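Local coordinates for transcriptional regulator, putative, Mar family (Thermotoga maritima, PDB 2ETH), which probably binds DNA as a dimeric, winged helix-turn-helix transcriptional regulator of the MarR family, at residues A[53-58]-A[110-115]; A[44-49]-A[83-88]; A[91-94]-A[100-103]. One frame throughout, in Å; residues are numbered along the deposited sequence.

The three contacts sample how a probable DNA-binding domain is assembled: two join well-separated parts of the chain, the third pairs two hairpin strands. Contacts 1 and 2 share helix 44-56, their centres lie about 11 Å apart, and they meet where Ile111 packs on Leu87; both also touch the second subunit. Contact 3 belongs to the hairpin beyond them, its centre about 16 Å from each of the others. It is nested in the loop closed by contact 1, with Pro58 and Val53 packing against its second strand, and it follows contact 2 along the chain, Val88 leading into its first strand. In MarR proteins such a hairpin is the wing, next to the probable DNA-reading helix 72-84.

Contact 1 of 3, residues A[53-58]-A[110-115]; sequences VALFGP and EIFGEI
Ala54 lays its methyl over one face of the Phe112 ring, with CB 3.9 Å from the ring centroid and 22° off the normal, a CH-pi contact between helices 44-56 and 106-127. The methyl is not centred but shifted toward the rim, and Phe112 CD1 lies 3.7 Å from Ala54 CB. Both residues point their first side-chain bond at the other helix, and the small alanine allows a close approach, 6.7 Å between the CA atoms of Ala54 and Phe112.

Leu55 follows and arrives by a different route. Its first bond does not aim at helix 106-127, yet the end of the branch comes round, and CD2 touches Phe112 CZ obliquely at 3.4 Å, the two side chains crossing at about a right angle. The ring can meet both residues because Phe112 holds CG anti to its own backbone N (chi1 -180°), which carries the ring straight out from its helix. Replacing Phe112 by an alanine would probably open a gap beside Ala54 and strip Leu55 CD2 of its aromatic partner. Further along, Gly57 follows the last residue of helix 44-56; its positive phi of 93° suits a glycine, and its N makes a weak hydrogen bond back to Val53 O.

The contact sits at a junction of helices, strand and second subunit. Val53 and Ala54 rest on Leu104 of strand 100-104, Ile111 packs on Asn36, and from the second subunit Phe19 reaches Phe112 and Ile115 while Phe23 reaches Leu55.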
ATOM      1  N   VAL A  53      11.906   9.226   0.495  1.00 42.81           N
ATOM      2  CA  VAL A  53      13.281   9.642   0.134  1.00 42.80           C
ATOM      3  C   VAL A  53      13.709   9.243  -1.281  1.00 43.36           C
ATOM      4  O   VAL A  53      14.379  10.014  -1.963  1.00 43.21           O
ATOM      5  CB  VAL A  53      14.379   9.147   1.219  1.00 43.81           C
ATOM      6  CG1 VAL A  53      15.841   9.463   0.753  1.00 40.65           C
ATOM      7  CG2 VAL A  53      14.094   9.780   2.572  1.00 39.48           C
ATOM      8  N   ALA A  54      13.343   8.034  -1.721  1.00 43.64           N
ATOM      9  CA  ALA A  54      13.710   7.564  -3.059  1.00 43.48           C
ATOM     10  C   ALA A  54      13.051   8.387  -4.134  1.00 44.64           C
ATOM     11  O   ALA A  54      13.650   8.597  -5.180  1.00 44.94           O
ATOM     12  CB  ALA A  54      13.370   6.084  -3.235  1.00 42.05           C
ATOM     13  N   LEU A  55      11.810   8.846  -3.898  1.00 46.52           N
ATOM     14  CA  LEU A  55      11.033   9.607  -4.915  1.00 46.97           C
ATOM     15  C   LEU A  55      11.293  11.091  -4.880  1.00 47.37           C
ATOM     16  O   LEU A  55      11.387  11.705  -5.928  1.00 48.17           O
ATOM     17  CB  LEU A  55       9.534   9.402  -4.786  1.00 46.84           C
ATOM     18  CG  LEU A  55       9.025   8.087  -5.316  1.00 47.04           C
ATOM     19  CD1 LEU A  55       7.571   7.994  -4.857  1.00 46.56           C
ATOM     20  CD2 LEU A  55       9.199   8.010  -6.845  1.00 43.14           C
ATOM     21  N   PHE A  56      11.435  11.654  -3.684  1.00 48.01           N
ATOM     22  CA  PHE A  56      11.551  13.101  -3.517  1.00 48.12           C
ATOM     23  C   PHE A  56      12.877  13.613  -2.966  1.00 48.32           C
ATOM     24  O   PHE A  56      13.022  14.805  -2.649  1.00 48.48           O
ATOM     25  CB  PHE A  56      10.385  13.567  -2.659  1.00 48.99           C
ATOM     26  CG  PHE A  56       9.064  13.431  -3.359  1.00 48.97           C
ATOM     27  CD1 PHE A  56       8.746  14.296  -4.421  1.00 48.22           C
ATOM     28  CD2 PHE A  56       8.164  12.427  -2.995  1.00 46.54           C
ATOM     29  CE1 PHE A  56       7.541  14.158  -5.108  1.00 49.76           C
ATOM     30  CE2 PHE A  56       6.919  12.295  -3.662  1.00 46.77           C
ATOM     31  CZ  PHE A  56       6.602  13.130  -4.704  1.00 48.61           C
ATOM     32  N   GLY A  57      13.866  12.727  -2.891  1.00 47.79           N
ATOM     33  CA  GLY A  57      15.224  13.143  -2.550  1.00 47.97           C
ATOM     34  C   GLY A  57      15.517  13.037  -1.075  1.00 47.23           C
ATOM     35  O   GLY A  57      14.648  12.656  -0.300  1.00 48.49           O
ATOM     36  N   PRO A  58      16.748  13.362  -0.681  1.00 46.54           N
ATOM     37  CA  PRO A  58      17.232  13.376   0.701  1.00 45.80           C
ATOM     38  C   PRO A  58      16.379  14.243   1.605  1.00 45.95           C
ATOM     39  O   PRO A  58      16.022  15.357   1.195  1.00 45.38           O
ATOM     40  CB  PRO A  58      18.626  14.010   0.590  1.00 45.67           C
ATOM     41  CG  PRO A  58      19.045  13.793  -0.754  1.00 45.86           C
ATOM     42  CD  PRO A  58      17.807  13.718  -1.636  1.00 46.66           C
ATOM     43  N   GLU A 110      19.569   0.871  -6.212  1.00 44.96           N
ATOM     44  CA  GLU A 110      19.367  -0.322  -7.044  1.00 44.92           C
ATOM     45  C   GLU A 110      17.987  -0.918  -6.767  1.00 44.58           C
ATOM     46  O   GLU A 110      17.321  -1.342  -7.705  1.00 44.70           O
ATOM     47  CB  GLU A 110      20.496  -1.367  -6.879  1.00 43.89           C
ATOM     48  N   ILE A 111      17.564  -0.959  -5.504  1.00 44.18           N
ATOM     49  CA  ILE A 111      16.257  -1.487  -5.150  1.00 44.48           C
ATOM     50  C   ILE A 111      15.176  -0.557  -5.695  1.00 44.50           C
ATOM     51  O   ILE A 111      14.187  -1.031  -6.223  1.00 43.72           O
ATOM     52  CB  ILE A 111      16.056  -1.680  -3.613  1.00 44.74           C
ATOM     53  CG1 ILE A 111      16.973  -2.786  -3.060  1.00 46.94           C
ATOM     54  CG2 ILE A 111      14.616  -2.102  -3.284  1.00 45.58           C
ATOM     55  CD1 ILE A 111      16.638  -4.185  -3.526  1.00 46.78           C
ATOM     56  N   PHE A 112      15.362   0.756  -5.585  1.00 45.39           N
ATOM     57  CA  PHE A 112      14.372   1.689  -6.129  1.00 46.52           C
ATOM     58  C   PHE A 112      14.264   1.552  -7.645  1.00 47.52           C
ATOM     59  O   PHE A 112      13.181   1.620  -8.181  1.00 47.77           O
ATOM     60  CB  PHE A 112      14.660   3.134  -5.797  1.00 46.60           C
ATOM     61  CG  PHE A 112      13.637   4.071  -6.348  1.00 46.73           C
ATOM     62  CD1 PHE A 112      12.283   3.929  -6.007  1.00 48.55           C
ATOM     63  CD2 PHE A 112      14.007   5.090  -7.212  1.00 47.89           C
ATOM     64  CE1 PHE A 112      11.305   4.774  -6.567  1.00 47.82           C
ATOM     65  CE2 PHE A 112      13.081   5.939  -7.749  1.00 47.42           C
ATOM     66  CZ  PHE A 112      11.706   5.766  -7.447  1.00 49.71           C
ATOM     67  N   GLY A 113      15.386   1.326  -8.320  1.00 48.50           N
ATOM     68  CA  GLY A 113      15.390   1.058  -9.744  1.00 48.99           C
ATOM     69  C   GLY A 113      14.591  -0.178 -10.115  1.00 50.06           C
ATOM     70  O   GLY A 113      13.873  -0.184 -11.103  1.00 49.69           O
ATOM     71  N   GLU A 114      14.699  -1.229  -9.323  1.00 50.55           N
ATOM     72  CA  GLU A 114      13.866  -2.382  -9.550  1.00 51.92           C
ATOM     73  C   GLU A 114      12.395  -2.051  -9.357  1.00 51.43           C
ATOM     74  O   GLU A 114      11.540  -2.553 -10.068  1.00 52.57           O
ATOM     75  CB  GLU A 114      14.213  -3.503  -8.587  1.00 52.26           C
ATOM     76  CG  GLU A 114      15.529  -4.170  -8.860  1.00 56.34           C
ATOM     77  CD  GLU A 114      15.929  -5.087  -7.698  1.00 62.31           C
ATOM     78  OE1 GLU A 114      14.984  -5.473  -6.942  1.00 66.76           O
ATOM     79  OE2 GLU A 114      17.152  -5.402  -7.534  1.00 62.10           O
ATOM     80  N   ILE A 115      12.111  -1.264  -8.337  1.00 50.60           N
ATOM     81  CA  ILE A 115      10.749  -0.934  -7.983  1.00 49.76           C
ATOM     82  C   ILE A 115      10.092  -0.092  -9.090  1.00 48.23           C
ATOM     83  O   ILE A 115       8.948  -0.323  -9.456  1.00 46.40           O
ATOM     84  CB  ILE A 115      10.729  -0.169  -6.648  1.00 49.46           C
ATOM     85  CG1 ILE A 115      10.857  -1.151  -5.485  1.00 51.38           C
ATOM     86  CG2 ILE A 115       9.432   0.621  -6.497  1.00 49.58           C
ATOM     87  CD1 ILE A 115      10.849  -0.444  -4.127  1.00 51.20           C
TER

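Contact 2 of 3, residues A[44-49]-A[83-88]; sequences TTELYA and EKRGLV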
ATOM      1  N   THR A  44       5.466  -1.789   6.640  1.00 49.59           N
ATOM      2  CA  THR A  44       4.706  -0.809   5.889  1.00 49.84           C
ATOM      3  C   THR A  44       5.313   0.605   6.018  1.00 49.33           C
ATOM      4  O   THR A  44       5.548   1.264   5.012  1.00 50.23           O
ATOM      5  CB  THR A  44       3.194  -0.843   6.311  1.00 50.17           C
ATOM      6  OG1 THR A  44       3.067  -0.526   7.703  1.00 50.34           O
ATOM      7  CG2 THR A  44       2.584  -2.241   6.074  1.00 49.57           C
ATOM      8  N   THR A  45       5.626   1.059   7.232  1.00 49.24           N
ATOM      9  CA  THR A  45       6.096   2.441   7.397  1.00 49.27           C
ATOM     10  C   THR A  45       7.577   2.589   6.995  1.00 48.50           C
ATOM     11  O   THR A  45       8.002   3.659   6.579  1.00 48.08           O
ATOM     12  CB  THR A  45       5.797   3.025   8.793  1.00 49.60           C
ATOM     13  OG1 THR A  45       6.496   2.285   9.771  1.00 52.19           O
ATOM     14  CG2 THR A  45       4.272   2.947   9.139  1.00 50.32           C
ATOM     15  N   GLU A  46       8.340   1.502   7.062  1.00 47.79           N
ATOM     16  CA  GLU A  46       9.696   1.473   6.487  1.00 47.13           C
ATOM     17  C   GLU A  46       9.661   1.758   5.010  1.00 45.91           C
ATOM     18  O   GLU A  46      10.487   2.520   4.492  1.00 43.92           O
ATOM     19  CB  GLU A  46      10.342   0.077   6.654  1.00 47.04           C
ATOM     20  CG  GLU A  46      11.144  -0.178   7.901  1.00 48.24           C
ATOM     21  CD  GLU A  46      11.428  -1.671   8.087  1.00 50.03           C
ATOM     22  OE1 GLU A  46      11.642  -2.365   7.056  1.00 53.71           O
ATOM     23  OE2 GLU A  46      11.420  -2.160   9.261  1.00 52.71           O
ATOM     24  N   LEU A  47       8.781   1.040   4.311  1.00 46.01           N
ATOM     25  CA  LEU A  47       8.639   1.216   2.851  1.00 46.70           C
ATOM     26  C   LEU A  47       8.177   2.628   2.494  1.00 46.00           C
ATOM     27  O   LEU A  47       8.617   3.214   1.548  1.00 46.69           O
ATOM     28  CB  LEU A  47       7.653   0.189   2.259  1.00 47.48           C
ATOM     29  CG  LEU A  47       7.411   0.318   0.741  1.00 48.52           C
ATOM     30  CD1 LEU A  47       8.774   0.197  -0.066  1.00 47.87           C
ATOM     31  CD2 LEU A  47       6.375  -0.729   0.304  1.00 46.29           C
ATOM     32  N   TYR A  48       7.287   3.168   3.288  1.00 47.19           N
ATOM     33  CA  TYR A  48       6.732   4.492   3.066  1.00 47.66           C
ATOM     34  C   TYR A  48       7.828   5.554   3.197  1.00 46.48           C
ATOM     35  O   TYR A  48       7.975   6.451   2.321  1.00 46.68           O
ATOM     36  CB  TYR A  48       5.581   4.692   4.095  1.00 50.77           C
ATOM     37  CG  TYR A  48       4.630   5.822   3.804  1.00 53.17           C
ATOM     38  CD1 TYR A  48       4.264   6.140   2.495  1.00 57.67           C
ATOM     39  CD2 TYR A  48       4.097   6.594   4.829  1.00 57.27           C
ATOM     40  CE1 TYR A  48       3.388   7.195   2.210  1.00 56.53           C
ATOM     41  CE2 TYR A  48       3.203   7.662   4.537  1.00 57.76           C
ATOM     42  CZ  TYR A  48       2.879   7.929   3.216  1.00 55.19           C
ATOM     43  OH  TYR A  48       2.050   8.947   2.901  1.00 57.34           O
ATOM     44  N   ALA A  49       8.642   5.443   4.249  1.00 44.47           N
ATOM     45  CA  ALA A  49       9.766   6.377   4.433  1.00 43.72           C
ATOM     46  C   ALA A  49      10.848   6.195   3.347  1.00 42.85           C
ATOM     47  O   ALA A  49      11.422   7.169   2.876  1.00 42.31           O
ATOM     48  CB  ALA A  49      10.358   6.272   5.826  1.00 42.51           C
ATOM     49  N   GLU A  83      18.449   1.537   7.650  1.00 42.70           N
ATOM     50  CA  GLU A  83      19.916   1.547   7.657  1.00 44.43           C
ATOM     51  C   GLU A  83      20.532   0.186   7.854  1.00 43.52           C
ATOM     52  O   GLU A  83      21.523  -0.116   7.219  1.00 43.47           O
ATOM     53  CB  GLU A  83      20.403   2.521   8.697  1.00 45.11           C
ATOM     54  CG  GLU A  83      21.849   2.868   8.615  1.00 50.01           C
ATOM     55  CD  GLU A  83      22.133   4.214   9.301  1.00 57.70           C
ATOM     56  OE1 GLU A  83      21.121   4.840   9.771  1.00 60.35           O
ATOM     57  OE2 GLU A  83      23.341   4.644   9.332  1.00 58.55           O
ATOM     58  N   LYS A  84      19.928  -0.661   8.676  1.00 43.94           N
ATOM     59  CA  LYS A  84      20.498  -1.975   8.858  1.00 44.66           C
ATOM     60  C   LYS A  84      20.159  -2.947   7.764  1.00 45.03           C
ATOM     61  O   LYS A  84      20.896  -3.914   7.613  1.00 45.76           O
ATOM     62  CB  LYS A  84      20.330  -2.543  10.272  1.00 45.23           C
ATOM     63  CG  LYS A  84      18.952  -2.780  10.827  1.00 46.40           C
ATOM     64  CD  LYS A  84      19.054  -2.911  12.387  1.00 45.08           C
ATOM     65  N   ARG A  85      19.140  -2.661   6.934  1.00 44.82           N
ATOM     66  CA  ARG A  85      18.946  -3.400   5.673  1.00 44.49           C
ATOM     67  C   ARG A  85      19.867  -2.855   4.565  1.00 42.91           C
ATOM     68  O   ARG A  85      19.899  -3.394   3.461  1.00 41.39           O
ATOM     69  CB  ARG A  85      17.507  -3.357   5.154  1.00 44.27           C
ATOM     70  CG  ARG A  85      16.426  -3.456   6.168  1.00 46.63           C
ATOM     71  CD  ARG A  85      15.039  -3.217   5.546  1.00 47.91           C
ATOM     72  NE  ARG A  85      14.305  -4.479   5.515  1.00 52.67           N
ATOM     73  CZ  ARG A  85      13.550  -4.956   6.504  1.00 53.48           C
ATOM     74  NH1 ARG A  85      13.377  -4.284   7.628  1.00 56.48           N
ATOM     75  NH2 ARG A  85      12.954  -6.122   6.365  1.00 53.34           N
ATOM     76  N   GLY A  86      20.597  -1.779   4.850  1.00 42.29           N
ATOM     77  CA  GLY A  86      21.625  -1.295   3.927  1.00 41.49           C
ATOM     78  C   GLY A  86      21.090  -0.445   2.793  1.00 40.89           C
ATOM     79  O   GLY A  86      21.765  -0.277   1.769  1.00 41.72           O
ATOM     80  N   LEU A  87      19.903   0.115   3.001  1.00 39.50           N
ATOM     81  CA  LEU A  87      19.182   0.876   1.967  1.00 39.36           C
ATOM     82  C   LEU A  87      19.399   2.395   2.035  1.00 38.67           C
ATOM     83  O   LEU A  87      19.323   3.059   1.023  1.00 38.83           O
ATOM     84  CB  LEU A  87      17.665   0.581   2.028  1.00 39.13           C
ATOM     85  CG  LEU A  87      17.225  -0.891   1.822  1.00 38.88           C
ATOM     86  CD1 LEU A  87      15.733  -0.988   2.063  1.00 35.51           C
ATOM     87  CD2 LEU A  87      17.585  -1.402   0.412  1.00 35.37           C
ATOM     88  N   VAL A  88      19.631   2.936   3.224  1.00 38.53           N
ATOM     89  CA  VAL A  88      19.836   4.384   3.427  1.00 37.69           C
ATOM     90  C   VAL A  88      20.918   4.626   4.488  1.00 38.29           C
ATOM     91  O   VAL A  88      21.326   3.712   5.221  1.00 37.76           O
ATOM     92  CB  VAL A  88      18.561   5.109   3.905  1.00 37.21           C
ATOM     93  CG1 VAL A  88      17.400   4.740   3.023  1.00 33.64           C
ATOM     94  CG2 VAL A  88      18.297   4.781   5.421  1.00 36.24           C
TER
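Arg85 and Glu46 form the salt bridge that joins the two segments, with Arg85 NH1 2.6 Å from Glu46 OE1. The stretch carrying the arginine begins on the last turn of helix 72-84, where Glu83 OE1 forms a salt bridge with Arg90 on the first hairpin strand.

At Arg85 the side chain sets out toward helix 44-56 and then bends sharply at chi3 (109°), a turn that presents a face of the guanidinium to the glutamate. OE1 therefore sits above that face, 3.3 Å from Arg85 CZ, with the carboxylate and guanidinium planes 43° apart. The attraction is one of charge, without the paired, coplanar bonds of an end-on bridge. Glu46 comes across at about a right angle, its chain extended beyond CG. Its buried carboxylate has further partners: OE2 accepts a hydrogen bond from Ser81 OG, and OE1 a weak one from Lys43 N just ahead of the helix. Arg85 NH2 in turn pairs with Asp41, so the arginine has two acidic partners, which would probably favour its charged form.

Gly86, with positive phi (82°), forms a Schellman motif after the helix. That phi favours glycine, and its N makes a hydrogen bond to Glu83 O at 3.0 Å. Leu87 is buried against Met42 and Leu82, and Val88 enters the first hairpin strand, packing on Val102 and Leu104.

The succession of helix 72-84, a short glycine-containing turn and the hairpin matches the recognition helix and wing of the winged helix-turn-helix fold; here the salt bridge links the turn just after helix 72-84, probably the DNA-reading one, to the first turn of helix 44-56.

Contact 3 of 3, residues A[91-94]-A[100-103]; sequences EMDP and YRVV
A chi1 of -172° swings Asp93 CG opposite the amide nitrogen, while Arg101 sets CG anti to its carbonyl carbon (chi1 -61°) and stays extended from CG to NE; the two side chains then run alongside, pointing the same way, until Arg101 NH1 stands 3.3 Å from Asp93 OD2. The carboxylate oxygen lies at the edge of the guanidinium, near its plane, although the two flat groups are steeply inclined to each other. The hydrogen bond within this salt bridge is weak, with an angle of only 122° at the hydrogen. Asp93 has a stronger partner through OD1, which accepts from Asp96 N in the turn and so helps to fix the carboxylate.

The backbones form the outer end of a beta hairpin, the wing of the winged helix-turn-helix fold, which in MarR relatives commonly approaches DNA. Glu91 and Arg101 are an antiparallel hydrogen-bonded pair: Glu91 N gives to Arg101 O at 2.9 Å, and Arg101 N to Glu91 O at 3.0 Å. Next to it, Met92, present as selenomethionine, faces Tyr100 in a non-hydrogen-bonded pair with their CA atoms 4.2 Å apart. Tyr100 CA adds a C-H...O contact to Glu91 O at 3.3 Å.

On the face bearing Glu91 and Arg101, the extended Glu91 chain crosses Val103 at about a right angle, with OE1 3.6 Å from Val103 CG2, and Pro58 packs on both Arg101 and Val103. On the other face Tyr100 carries its ring away from segment 91-94, against Arg90 and Met61, the latter on helix 61-67.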
ATOM      1  N   GLU A  91      23.738  11.384   6.217  1.00 44.27           N
ATOM      2  CA  GLU A  91      24.949  11.991   5.720  1.00 46.33           C
ATOM      3  C   GLU A  91      24.959  13.457   5.970  1.00 46.75           C
ATOM      4  O   GLU A  91      23.964  14.106   5.842  1.00 45.07           O
ATOM      5  CB  GLU A  91      25.103  11.733   4.222  1.00 46.44           C
ATOM      6  CG  GLU A  91      25.844  10.440   3.924  1.00 50.56           C
ATOM      7  CD  GLU A  91      26.402  10.376   2.491  1.00 55.47           C
ATOM      8  OE1 GLU A  91      25.895  11.103   1.590  1.00 58.52           O
ATOM      9  OE2 GLU A  91      27.372   9.608   2.285  1.00 57.84           O
HETATM   10  N   MSE A  92      26.117  13.974   6.335  1.00 49.10           N
HETATM   11  CA  MSE A  92      26.251  15.391   6.586  1.00 50.83           C
HETATM   12  C   MSE A  92      26.305  16.071   5.211  1.00 52.26           C
HETATM   13  O   MSE A  92      26.595  15.445   4.195  1.00 52.02           O
HETATM   14  CB  MSE A  92      27.477  15.674   7.483  1.00 50.88           C
HETATM   15  CG  MSE A  92      27.624  14.724   8.761  1.00 50.99           C
HETATM   16 SE   MSE A  92      28.557  15.411  10.366  0.75 51.48          SE
HETATM   17  CE  MSE A  92      30.048  14.339  10.632  1.00 50.12           C
ATOM     18  N   ASP A  93      25.919  17.328   5.162  1.00 54.46           N
ATOM     19  CA  ASP A  93      25.965  18.085   3.916  1.00 56.59           C
ATOM     20  C   ASP A  93      27.420  18.528   3.670  1.00 57.70           C
ATOM     21  O   ASP A  93      28.075  19.046   4.596  1.00 57.44           O
ATOM     22  CB  ASP A  93      25.038  19.295   4.030  1.00 57.12           C
ATOM     23  CG  ASP A  93      24.858  20.044   2.720  1.00 59.36           C
ATOM     24  OD1 ASP A  93      25.822  20.707   2.239  1.00 61.36           O
ATOM     25  OD2 ASP A  93      23.724  19.996   2.188  1.00 64.07           O
ATOM     26  N   PRO A  94      27.937  18.317   2.441  1.00 58.85           N
ATOM     27  CA  PRO A  94      29.322  18.693   2.141  1.00 59.93           C
ATOM     28  C   PRO A  94      29.557  20.191   2.334  1.00 60.65           C
ATOM     29  O   PRO A  94      30.509  20.586   2.989  1.00 59.85           O
ATOM     30  CB  PRO A  94      29.485  18.293   0.661  1.00 59.91           C
ATOM     31  CG  PRO A  94      28.126  18.160   0.128  1.00 59.74           C
ATOM     32  CD  PRO A  94      27.272  17.731   1.270  1.00 59.35           C
ATOM     33  N   TYR A 100      22.197  17.383   8.400  1.00 53.15           N
ATOM     34  CA  TYR A 100      22.305  16.030   7.888  1.00 51.99           C
ATOM     35  C   TYR A 100      20.985  15.519   7.402  1.00 49.63           C
ATOM     36  O   TYR A 100      19.937  15.936   7.872  1.00 50.30           O
ATOM     37  CB  TYR A 100      22.996  15.072   8.880  1.00 52.93           C
ATOM     38  CG  TYR A 100      22.124  14.430   9.946  1.00 55.07           C
ATOM     39  CD1 TYR A 100      21.286  13.322   9.653  1.00 55.66           C
ATOM     40  CD2 TYR A 100      22.177  14.884  11.270  1.00 55.71           C
ATOM     41  CE1 TYR A 100      20.495  12.727  10.668  1.00 55.70           C
ATOM     42  CE2 TYR A 100      21.391  14.294  12.266  1.00 55.52           C
ATOM     43  CZ  TYR A 100      20.569  13.233  11.964  1.00 54.43           C
ATOM     44  OH  TYR A 100      19.823  12.708  12.973  1.00 54.74           O
ATOM     45  N   ARG A 101      21.041  14.649   6.409  1.00 46.95           N
ATOM     46  CA  ARG A 101      19.851  14.122   5.773  1.00 45.39           C
ATOM     47  C   ARG A 101      19.996  12.662   5.511  1.00 43.99           C
ATOM     48  O   ARG A 101      21.105  12.166   5.386  1.00 43.08           O
ATOM     49  CB  ARG A 101      19.603  14.800   4.434  1.00 45.91           C
ATOM     50  CG  ARG A 101      19.385  16.283   4.518  1.00 47.16           C
ATOM     51  CD  ARG A 101      19.087  16.847   3.161  1.00 48.90           C
ATOM     52  NE  ARG A 101      18.661  18.241   3.256  1.00 49.51           N
ATOM     53  CZ  ARG A 101      19.473  19.278   3.334  1.00 51.09           C
ATOM     54  NH1 ARG A 101      20.787  19.115   3.314  1.00 54.29           N
ATOM     55  NH2 ARG A 101      18.965  20.486   3.413  1.00 51.90           N
ATOM     56  N   VAL A 102      18.854  11.986   5.433  1.00 42.72           N
ATOM     57  CA  VAL A 102      18.790  10.609   5.040  1.00 41.97           C
ATOM     58  C   VAL A 102      18.932  10.601   3.490  1.00 42.14           C
ATOM     59  O   VAL A 102      18.210  11.278   2.775  1.00 42.50           O
ATOM     60  CB  VAL A 102      17.473   9.935   5.551  1.00 41.97           C
ATOM     61  CG1 VAL A 102      17.515   8.444   5.366  1.00 42.32           C
ATOM     62  CG2 VAL A 102      17.237  10.208   7.015  1.00 40.99           C
ATOM     63  N   VAL A 103      19.888   9.848   2.994  1.00 41.09           N
ATOM     64  CA  VAL A 103      20.083   9.653   1.583  1.00 40.22           C
ATOM     65  C   VAL A 103      20.104   8.128   1.320  1.00 40.57           C
ATOM     66  O   VAL A 103      20.359   7.332   2.202  1.00 39.26           O
ATOM     67  CB  VAL A 103      21.393  10.315   1.124  1.00 40.25           C
ATOM     68  CG1 VAL A 103      21.364  11.824   1.433  1.00 38.44           C
ATOM     69  CG2 VAL A 103      22.605   9.638   1.779  1.00 38.05           C
TER